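Local coordinates for pyrroline carboxylate reductase (Plasmodium falciparum, PDB 2RCY), which catalyses the NAD(P)H-dependent reduction of pyrroline-5-carboxylate to proline, the last step of proline synthesis, at the interface of chains A and B. Numbering follows the deposited sequence. Chains: chain A/B, Pyrroline carboxylate reductase.

The interface of chains A and B. Residues chain A 171, 174, 177-178; chain B 209, 216-217, 220.
A:Glu178 reaches across the subunit boundary to B:Lys220, the two side chains crossing at about a right angle. The side-chain nitrogen NZ of B:Lys220 gives a hydrogen bond and salt bridge of 2.9 Å to carboxylate oxygen OE1 of A:Glu178, through the syn lone pair of OE1, the one turned towards OE2. A:Glu178 is stretched out, with CG anti to the backbone N (chi1 -176°), whereas the lysine chain bends at chi3, which turns its tip towards the acid. Water 1 bridges the subunits, 2.6 Å from the other carboxylate oxygen, OE2 of A:Glu178. Amide NE2 of B:Gln217 meets water 1 at 3.2 Å, fairly straight (160° at H). B:Gln217, crossing the acid at about a right angle, also lays CG over a face of the carboxylate, 3.6 Å from CD of A:Glu178, with the amide and carboxylate planes 43° apart. Carboxylate rotation is thus restrained by lysine at one oxygen and water at the other.

Beside this polar cluster, the ring of A:Tyr174 lays one face over helix 216-222 of chain B. CD2 of A:Tyr174 is 3.6 Å from backbone CA of B:Lys220, and methyl CG2 of B:Val216 stands off the same face near CD1. B:Val209 CG2 comes to the ring's rim, near its plane, 3.9 Å from CE1 of A:Tyr174, and also touches the tip of A:Ile177, CD1. Helix 169-186 of one subunit is thereby packed against helices 191-211 and 216-222 of the other. Repeated by the two-fold, this patch pairs subunits through the family's dimerisation region, and the deposited decamer is likely built from such dimers.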
loop_
_atom_site.group_PDB
_atom_site.type_symbol
_atom_site.label_atom_id
_atom_site.label_comp_id
_atom_site.label_asym_id
_atom_site.label_seq_id
_atom_site.Cartn_x
_atom_site.Cartn_y
_atom_site.Cartn_z
ATOM N N ALA A 171 -16.339 -14.361 17.315
ATOM C CA ALA A 171 -16.227 -12.967 16.882
ATOM C C ALA A 171 -15.848 -12.828 15.408
ATOM O O ALA A 171 -16.375 -11.958 14.718
ATOM C CB ALA A 171 -15.238 -12.214 17.755
ATOM N N TYR A 174 -18.970 -14.107 13.547
ATOM C CA TYR A 174 -19.986 -13.052 13.649
ATOM C C TYR A 174 -19.723 -11.912 12.671
ATOM O O TYR A 174 -20.651 -11.425 12.025
ATOM C CB TYR A 174 -20.078 -12.487 15.073
ATOM C CG TYR A 174 -20.692 -13.411 16.106
ATOM C CD1 TYR A 174 -21.786 -14.226 15.797
ATOM C CD2 TYR A 174 -20.196 -13.446 17.409
ATOM C CE1 TYR A 174 -22.351 -15.066 16.757
ATOM C CE2 TYR A 174 -20.753 -14.277 18.372
ATOM C CZ TYR A 174 -21.827 -15.084 18.042
ATOM O OH TYR A 174 -22.371 -15.901 19.004
ATOM N N ILE A 177 -20.255 -13.177 9.060
ATOM C CA ILE A 177 -21.707 -13.145 8.848
ATOM C C ILE A 177 -22.199 -11.710 8.663
ATOM O O ILE A 177 -23.004 -11.436 7.772
ATOM C CB ILE A 177 -22.470 -13.831 10.022
ATOM C CG1 ILE A 177 -22.112 -15.320 10.101
ATOM C CG2 ILE A 177 -23.985 -13.657 9.880
ATOM C CD1 ILE A 177 -22.441 -15.982 11.433
ATOM N N GLU A 178 -21.696 -10.808 9.504
ATOM C CA GLU A 178 -22.015 -9.382 9.436
ATOM C C GLU A 178 -21.644 -8.773 8.081
ATOM O O GLU A 178 -22.433 -8.029 7.497
ATOM C CB GLU A 178 -21.298 -8.638 10.567
ATOM C CG GLU A 178 -21.613 -7.152 10.685
ATOM C CD GLU A 178 -20.720 -6.443 11.694
ATOM O OE1 GLU A 178 -20.341 -7.068 12.709
ATOM O OE2 GLU A 178 -20.403 -5.253 11.477
ATOM N N VAL B 209 -26.758 -16.836 16.116
ATOM C CA VAL B 209 -27.384 -15.791 15.303
ATOM C C VAL B 209 -28.891 -16.020 15.125
ATOM O O VAL B 209 -29.693 -15.139 15.440
ATOM C CB VAL B 209 -26.688 -15.629 13.920
ATOM C CG1 VAL B 209 -27.403 -14.585 13.072
ATOM C CG2 VAL B 209 -25.227 -15.240 14.096
ATOM N N VAL B 216 -26.430 -9.630 15.329
ATOM C CA VAL B 216 -25.118 -10.273 15.179
ATOM C C VAL B 216 -23.945 -9.438 15.731
ATOM O O VAL B 216 -22.987 -9.992 16.278
ATOM C CB VAL B 216 -24.872 -10.723 13.702
ATOM C CG1 VAL B 216 -24.814 -9.529 12.751
ATOM C CG2 VAL B 216 -23.620 -11.581 13.588
ATOM N N GLN B 217 -24.042 -8.114 15.610
ATOM C CA GLN B 217 -22.997 -7.211 16.097
ATOM C C GLN B 217 -22.926 -7.184 17.620
ATOM O O GLN B 217 -21.845 -7.043 18.191
ATOM C CB GLN B 217 -23.197 -5.794 15.564
ATOM C CG GLN B 217 -23.320 -5.684 14.048
ATOM C CD GLN B 217 -24.762 -5.641 13.575
ATOM O OE1 GLN B 217 -25.607 -6.410 14.033
ATOM N NE2 GLN B 217 -25.048 -4.738 12.649
ATOM N N LYS B 220 -21.270 -10.280 18.676
ATOM C CA LYS B 220 -19.845 -10.028 18.475
ATOM C C LYS B 220 -19.263 -9.212 19.632
ATOM O O LYS B 220 -18.129 -9.443 20.043
ATOM C CB LYS B 220 -19.630 -9.306 17.140
ATOM C CG LYS B 220 -18.178 -8.993 16.785
ATOM C CD LYS B 220 -18.085 -8.056 15.580
ATOM C CE LYS B 220 -18.632 -6.668 15.893
ATOM N NZ LYS B 220 -18.704 -5.804 14.684
HETATM O O HOH W 1 -22.299 -3.425 11.585
#